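Probable manganase-dependent inorganic pyrophosphatase (Clostridium perfringens, PDB 3L2B) probably hydrolyses inorganic pyrophosphate, under the control of a regulatory CBS and DRTGG region that binds the inhibitor AMP and the activator diadenosine tetraphosphate. Local coordinates at residues L196-T201 and N219-D224; D15-L20 and V230-R235. All coordinates share one frame; numbering follows the deposited sequence.

Contact 1: residues L196-T201 and N219-D224; sequences LVAVST and NYPVID. With B4P (bis(adenosine)-5'-tetraphosphate), chain C.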
loop_
_atom_site.group_PDB
_atom_site.type_symbol
_atom_site.label_atom_id
_atom_site.label_comp_id
_atom_site.label_asym_id
_atom_site.label_seq_id
_atom_site.Cartn_x
_atom_site.Cartn_y
_atom_site.Cartn_z
ATOM N N LEU A 196 -20.287 2.034 -10.797
ATOM C CA LEU A 196 -20.742 1.913 -9.418
ATOM C C LEU A 196 -22.205 1.586 -9.524
ATOM O O LEU A 196 -22.927 2.203 -10.298
ATOM C CB LEU A 196 -20.520 3.210 -8.627
ATOM C CG LEU A 196 -20.964 3.220 -7.167
ATOM C CD1 LEU A 196 -20.462 2.012 -6.363
ATOM C CD2 LEU A 196 -20.499 4.487 -6.509
ATOM N N VAL A 197 -22.625 0.567 -8.803
ATOM C CA VAL A 197 -24.024 0.174 -8.813
ATOM C C VAL A 197 -24.675 0.616 -7.514
ATOM O O VAL A 197 -24.313 0.166 -6.431
ATOM C CB VAL A 197 -24.177 -1.348 -9.016
ATOM C CG1 VAL A 197 -25.642 -1.738 -9.053
ATOM C CG2 VAL A 197 -23.444 -1.793 -10.303
ATOM N N ALA A 198 -25.624 1.539 -7.654
ATOM C CA ALA A 198 -26.379 2.096 -6.538
ATOM C C ALA A 198 -27.829 1.756 -6.715
ATOM O O ALA A 198 -28.267 1.455 -7.809
ATOM C CB ALA A 198 -26.221 3.591 -6.507
ATOM N N VAL A 199 -28.573 1.827 -5.626
ATOM C CA VAL A 199 -30.013 1.671 -5.672
ATOM C C VAL A 199 -30.684 2.910 -5.085
ATOM O O VAL A 199 -30.096 3.645 -4.295
ATOM C CB VAL A 199 -30.472 0.393 -4.945
ATOM C CG1 VAL A 199 -29.735 -0.805 -5.486
ATOM C CG2 VAL A 199 -30.254 0.496 -3.465
ATOM N N SER A 200 -31.903 3.165 -5.525
ATOM C CA SER A 200 -32.690 4.294 -5.005
ATOM C C SER A 200 -33.715 3.843 -3.974
ATOM O O SER A 200 -34.298 2.784 -4.088
ATOM C CB SER A 200 -33.413 5.050 -6.137
ATOM O OG SER A 200 -32.490 5.657 -7.028
ATOM N N THR A 201 -33.930 4.689 -2.977
ATOM C CA THR A 201 -34.963 4.465 -1.957
ATOM C C THR A 201 -36.302 4.037 -2.561
ATOM O O THR A 201 -37.030 3.215 -1.999
ATOM C CB THR A 201 -35.233 5.741 -1.131
ATOM O OG1 THR A 201 -35.360 6.848 -2.018
ATOM C CG2 THR A 201 -34.123 6.027 -0.129
ATOM N N ASN A 219 -22.620 -5.201 -0.878
ATOM C CA ASN A 219 -23.321 -3.995 -0.399
ATOM C C ASN A 219 -23.506 -2.941 -1.499
ATOM O O ASN A 219 -22.657 -2.788 -2.389
ATOM C CB ASN A 219 -22.576 -3.351 0.776
ATOM C CG ASN A 219 -22.547 -4.221 2.007
ATOM O OD1 ASN A 219 -23.586 -4.478 2.645
ATOM N ND2 ASN A 219 -21.346 -4.704 2.355
ATOM N N TYR A 220 -24.624 -2.234 -1.424
ATOM C CA TYR A 220 -25.008 -1.241 -2.430
ATOM C C TYR A 220 -25.391 0.127 -1.829
ATOM O O TYR A 220 -26.210 0.221 -0.924
ATOM C CB TYR A 220 -26.164 -1.786 -3.275
ATOM C CG TYR A 220 -25.825 -3.049 -4.043
ATOM C CD1 TYR A 220 -25.514 -3.005 -5.394
ATOM C CD2 TYR A 220 -25.831 -4.290 -3.411
ATOM C CE1 TYR A 220 -25.220 -4.159 -6.091
ATOM C CE2 TYR A 220 -25.523 -5.449 -4.095
ATOM C CZ TYR A 220 -25.220 -5.385 -5.437
ATOM O OH TYR A 220 -24.902 -6.549 -6.106
ATOM N N PRO A 221 -24.786 1.202 -2.326
ATOM C CA PRO A 221 -25.207 2.474 -1.745
ATOM C C PRO A 221 -26.627 2.830 -2.137
ATOM O O PRO A 221 -27.080 2.519 -3.226
ATOM C CB PRO A 221 -24.190 3.473 -2.292
ATOM C CG PRO A 221 -23.449 2.740 -3.413
ATOM C CD PRO A 221 -23.528 1.307 -3.086
ATOM N N VAL A 222 -27.331 3.423 -1.195
ATOM C CA VAL A 222 -28.719 3.808 -1.376
ATOM C C VAL A 222 -28.792 5.311 -1.469
ATOM O O VAL A 222 -28.281 6.028 -0.600
ATOM C CB VAL A 222 -29.579 3.357 -0.192
ATOM C CG1 VAL A 222 -30.980 3.913 -0.321
ATOM C CG2 VAL A 222 -29.555 1.802 -0.085
ATOM N N ILE A 223 -29.404 5.770 -2.553
ATOM C CA ILE A 223 -29.626 7.194 -2.784
ATOM C C ILE A 223 -31.143 7.464 -2.748
ATOM O O ILE A 223 -31.946 6.606 -3.086
ATOM C CB ILE A 223 -28.999 7.702 -4.137
ATOM C CG1 ILE A 223 -29.662 7.041 -5.354
ATOM C CG2 ILE A 223 -27.476 7.468 -4.181
ATOM C CD1 ILE A 223 -29.047 7.489 -6.713
ATOM N N ASP A 224 -31.535 8.651 -2.308
ATOM C CA ASP A 224 -32.959 8.967 -2.244
ATOM C C ASP A 224 -33.494 9.500 -3.576
ATOM O O ASP A 224 -32.794 9.496 -4.608
ATOM C CB ASP A 224 -33.296 9.900 -1.059
ATOM C CG ASP A 224 -32.794 11.317 -1.249
ATOM O OD1 ASP A 224 -32.489 11.710 -2.393
ATOM O OD2 ASP A 224 -32.664 12.022 -0.230
HETATM P PA B4P C . -17.601 -7.229 -3.177
HETATM O O1A B4P C . -17.787 -8.312 -4.146
HETATM O O2A B4P C . -18.954 -6.563 -2.662
HETATM O O3A B4P C . -16.670 -7.828 -2.045
HETATM P PB B4P C . -16.463 -7.325 -0.544
HETATM O O1B B4P C . -17.660 -7.586 0.273
HETATM O O2B B4P C . -15.972 -5.811 -0.525
HETATM O O3B B4P C . -15.241 -8.282 -0.144
HETATM P PG B4P C . -15.458 -9.745 0.474
HETATM O O1G B4P C . -16.539 -10.415 -0.284
HETATM O O2G B4P C . -14.100 -10.557 0.590
HETATM O O3G B4P C . -15.875 -9.451 1.991
HETATM P PD B4P C . -16.016 -10.674 3.030
HETATM O O1D B4P C . -16.994 -10.329 4.074
HETATM O O2D B4P C . -16.357 -12.035 2.246
HETATM O O5E B4P C . -16.794 -6.073 -3.920
HETATM C C5E B4P C . -15.409 -6.256 -4.227
HETATM C C4E B4P C . -14.871 -4.909 -4.692
HETATM O O4E B4P C . -15.694 -4.403 -5.735
HETATM C C3E B4P C . -14.944 -3.883 -3.586
HETATM O O3E B4P C . -13.686 -3.767 -2.976
HETATM C C2E B4P C . -15.384 -2.602 -4.246
HETATM O O2E B4P C . -14.261 -1.843 -4.651
HETATM C C1E B4P C . -16.128 -3.039 -5.480
HETATM N N9A B4P C . -17.578 -2.860 -5.209
HETATM C C8A B4P C . -18.241 -3.250 -4.091
HETATM N N7A B4P C . -19.562 -2.910 -4.155
HETATM C C5A B4P C . -19.764 -2.297 -5.328
HETATM C C6A B4P C . -20.901 -1.692 -6.024
HETATM N N6A B4P C . -22.121 -1.689 -5.482
HETATM N N1A B4P C . -20.690 -1.126 -7.233
HETATM C C2A B4P C . -19.471 -1.132 -7.802
HETATM N N3A B4P C . -18.394 -1.657 -7.215
HETATM C C4A B4P C . -18.454 -2.245 -6.004
HETATM O O5F B4P C . -14.546 -10.730 3.625
HETATM C C5F B4P C . -14.026 -9.586 4.280
HETATM C C4F B4P C . -12.619 -9.900 4.714
HETATM O O4F B4P C . -12.658 -10.926 5.712
HETATM C C3F B4P C . -11.798 -10.409 3.551
HETATM O O3F B4P C . -10.983 -9.365 3.013
HETATM C C2F B4P C . -10.952 -11.515 4.165
HETATM O O2F B4P C . -9.748 -10.910 4.585
HETATM C C1F B4P C . -11.770 -11.997 5.365
HETATM N N9B B4P C . -12.453 -13.241 4.957
HETATM C C8B B4P C . -13.051 -13.502 3.778
HETATM N N7B B4P C . -13.526 -14.771 3.757
HETATM C C5B B4P C . -13.230 -15.347 4.926
HETATM C C6B B4P C . -13.440 -16.669 5.545
HETATM N N6B B4P C . -14.087 -17.650 4.887
HETATM N N1B B4P C . -12.967 -16.860 6.783
HETATM C C2B B4P C . -12.324 -15.897 7.456
HETATM N N3B B4P C . -12.083 -14.678 6.952
HETATM C C4B B4P C . -12.509 -14.344 5.708
#

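Contact 2: residues D15-L20 and V230-R235; sequences DKIAPL and VGSIAR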
loop_
_atom_site.group_PDB
_atom_site.type_symbol
_atom_site.label_atom_id
_atom_site.label_comp_id
_atom_site.label_asym_id
_atom_site.label_seq_id
_atom_site.Cartn_x
_atom_site.Cartn_y
_atom_site.Cartn_z
ATOM N N ASP A 15 -27.999 0.389 6.408
ATOM C CA ASP A 15 -26.882 0.968 7.134
ATOM C C ASP A 15 -26.776 2.429 6.760
ATOM O O ASP A 15 -26.493 2.780 5.607
ATOM C CB ASP A 15 -25.566 0.268 6.788
ATOM C CG ASP A 15 -25.648 -1.238 6.904
ATOM O OD1 ASP A 15 -26.177 -1.757 7.907
ATOM O OD2 ASP A 15 -25.165 -1.909 5.975
ATOM N N LYS A 16 -27.012 3.283 7.743
ATOM C CA LYS A 16 -26.763 4.694 7.569
ATOM C C LYS A 16 -25.273 4.840 7.698
ATOM O O LYS A 16 -24.698 4.510 8.721
ATOM C CB LYS A 16 -27.481 5.531 8.621
ATOM C CG LYS A 16 -28.980 5.321 8.662
ATOM C CD LYS A 16 -29.666 5.729 7.352
ATOM C CE LYS A 16 -31.120 5.229 7.306
ATOM N NZ LYS A 16 -31.826 5.295 8.636
ATOM N N ILE A 17 -24.630 5.267 6.633
ATOM C CA ILE A 17 -23.193 5.537 6.687
ATOM C C ILE A 17 -23.023 6.963 6.294
ATOM O O ILE A 17 -23.504 7.362 5.237
ATOM C CB ILE A 17 -22.375 4.729 5.659
ATOM C CG1 ILE A 17 -22.874 3.289 5.503
ATOM C CG2 ILE A 17 -20.878 4.773 6.017
ATOM C CD1 ILE A 17 -22.224 2.603 4.310
ATOM N N ALA A 18 -22.347 7.727 7.132
ATOM C CA ALA A 18 -21.960 9.087 6.754
ATOM C C ALA A 18 -20.885 8.987 5.669
ATOM O O ALA A 18 -19.855 8.374 5.890
ATOM C CB ALA A 18 -21.432 9.881 7.972
ATOM N N PRO A 19 -21.147 9.546 4.485
ATOM C CA PRO A 19 -20.178 9.436 3.375
ATOM C C PRO A 19 -18.959 10.304 3.522
ATOM O O PRO A 19 -18.985 11.297 4.216
ATOM C CB PRO A 19 -20.972 9.887 2.149
ATOM C CG PRO A 19 -22.162 10.634 2.685
ATOM C CD PRO A 19 -22.405 10.203 4.086
ATOM N N LEU A 20 -17.891 9.893 2.856
ATOM C CA LEU A 20 -16.663 10.671 2.798
ATOM C C LEU A 20 -16.762 11.817 1.799
ATOM O O LEU A 20 -17.325 11.683 0.708
ATOM C CB LEU A 20 -15.500 9.768 2.375
ATOM C CG LEU A 20 -15.168 8.642 3.347
ATOM C CD1 LEU A 20 -14.033 7.822 2.819
ATOM C CD2 LEU A 20 -14.827 9.206 4.741
ATOM N N VAL A 230 -28.212 8.195 1.080
ATOM C CA VAL A 230 -29.026 7.967 2.266
ATOM C C VAL A 230 -28.534 6.794 3.091
ATOM O O VAL A 230 -29.092 6.499 4.144
ATOM C CB VAL A 230 -30.508 7.761 1.887
ATOM C CG1 VAL A 230 -31.148 6.725 2.767
ATOM C CG2 VAL A 230 -31.255 9.101 1.978
ATOM N N GLY A 231 -27.489 6.133 2.596
ATOM C CA GLY A 231 -26.914 4.970 3.264
ATOM C C GLY A 231 -26.470 3.826 2.363
ATOM O O GLY A 231 -26.056 3.999 1.228
ATOM N N SER A 232 -26.590 2.629 2.906
ATOM C CA SER A 232 -26.121 1.429 2.230
ATOM C C SER A 232 -26.992 0.255 2.636
ATOM O O SER A 232 -27.455 0.159 3.782
ATOM C CB SER A 232 -24.660 1.186 2.576
ATOM O OG SER A 232 -24.241 -0.105 2.199
ATOM N N ILE A 233 -27.260 -0.604 1.669
ATOM C CA ILE A 233 -28.030 -1.823 1.916
ATOM C C ILE A 233 -27.181 -3.064 1.578
ATOM O O ILE A 233 -26.422 -3.061 0.624
ATOM C CB ILE A 233 -29.390 -1.812 1.135
ATOM C CG1 ILE A 233 -30.225 -3.007 1.537
ATOM C CG2 ILE A 233 -29.199 -1.839 -0.356
ATOM C CD1 ILE A 233 -31.739 -2.803 1.338
ATOM N N ALA A 234 -27.330 -4.106 2.386
ATOM C CA ALA A 234 -26.652 -5.393 2.145
ATOM C C ALA A 234 -27.404 -6.259 1.132
ATOM O O ALA A 234 -28.631 -6.203 1.016
ATOM C CB ALA A 234 -26.463 -6.170 3.456
ATOM N N ARG A 235 -26.637 -7.044 0.396
ATOM C CA ARG A 235 -27.182 -8.028 -0.553
ATOM C C ARG A 235 -28.027 -8.996 0.239
ATOM O O ARG A 235 -27.597 -9.497 1.263
ATOM C CB ARG A 235 -26.047 -8.762 -1.281
ATOM C CG ARG A 235 -26.474 -9.782 -2.335
ATOM C CD ARG A 235 -25.343 -10.046 -3.366
ATOM N NE ARG A 235 -25.239 -11.453 -3.745
ATOM C CZ ARG A 235 -26.018 -12.066 -4.635
ATOM N NH1 ARG A 235 -26.981 -11.407 -5.264
ATOM N NH2 ARG A 235 -25.839 -13.357 -4.890
#

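Contact 1: residues L196-T201 and N219-D224
Val197 and Tyr220 lie flank to flank, tips in the same direction, where the loop leading into strand 199-200 and the start of strand 219-223 meet an adenine of the diadenosine tetraphosphate; both strands belong to a CBS beta-alpha-beta unit. Val197 has CG1 anti to the backbone N (chi1 -179°), which lays this methyl against Tyr220 CE1 at 3.8 Å. The carbonyl O of Val197 sits at the edge of the same ring, near its plane. Tyr220 keeps CG beside its own backbone N, and its OH is held by Thr215 OG1. Leu196 puts CD1 over the face of the adenine, 3.3 Å from B4P N1A, while Met53 and Leu50 of strand 50-55 touch its side chain. Beyond the base the strands pair in register. Val199 N donates to Pro221 O at 2.9 Å, almost straight along the C=O axis, and Val199 O takes the N-H of Ile223; Thr201 N then reaches Ile223 O. Val199 and Val222 share one face of the sheet and cross obliquely, CG2 to CG2 at 3.7 Å, with Val208 of helix 205-215 packed on Val199. On the other face Ser200 OG touches CG1 of Ile223. The Thr201 and Val222 side chains cross at about a right angle, CG2 against CG1, and Thr201 OG1 reaches on to Asp224 CA. The N1A/N6A edge of the adenine is met by backbone: Val197 N donates to B4P N1A at 3.0 Å (174° at the hydrogen), and B4P N6A donates to Val197 O at 3.0 Å. A second, weak bond runs from B4P N6A to Asn219 O at 3.3 Å. One N-H facing N1A and two carbonyls sharing the exocyclic amine fit an adenine with N1 unprotonated and would suit guanine poorly.

Contact 2: residues D15-L20 and V230-R235
Ile17 holds CG1 beside its backbone N (chi1 -40°) and extends the chain beyond it (chi2 169°), so that CD1 reaches the CB of Ser232, whose own OG is turned anti to the backbone N (chi1 167°). The segment 15-20 comes from the first CBS motif and strand 229-234 from the second, so this contact ties the two CBS sequences together across more than 200 residues. A single antiparallel bridge, a hydrogen-bonded pair, does the joining. Asp15 N donates to Ser232 O at 2.7 Å, and Ser232 N returns the bond to Asp15 O at the same 2.7 Å. Both are short but noticeably bent at the hydrogen. Val230 and Gly231 together face Val222, a classic beta bulge, and Gly231 takes backbone angles that only glycine accepts readily. A CB there would also collide with Asp15 O, which instead lies 3.2 Å from Gly231 CA. Lys16 folds back, bent at chi2 and chi4, and lays its aliphatic part along Val230 O, with CD at 3.3 Å. Ile41 and Pro42 of strand 40-44 pack on Ile17. The tightest carbon pair is Ile17 CD1 against Ser232 CB, at 3.3 Å.

Contacts 1 and 2 share one three-stranded sheet, their centres about 8 Å apart, with strand 219-223 in the middle. Strand 199-200 pairs with it in parallel and strand 229-234 pairs antiparallel on its other edge. The join runs through Val222: its O faces Val230 N at 2.7 Å and its N faces Gly231 O at 2.8 Å, both probable hydrogen bonds. Val222 CG2 also packs on Ile233 CG2. Contact 1 meets an adenine of the ligand directly, whereas in contact 2 the nearest atoms of the Ser232 side chain and the ligand are about 8 Å apart. Contact 2 thus adds residues from the first CBS motif to the sheet's outer strand.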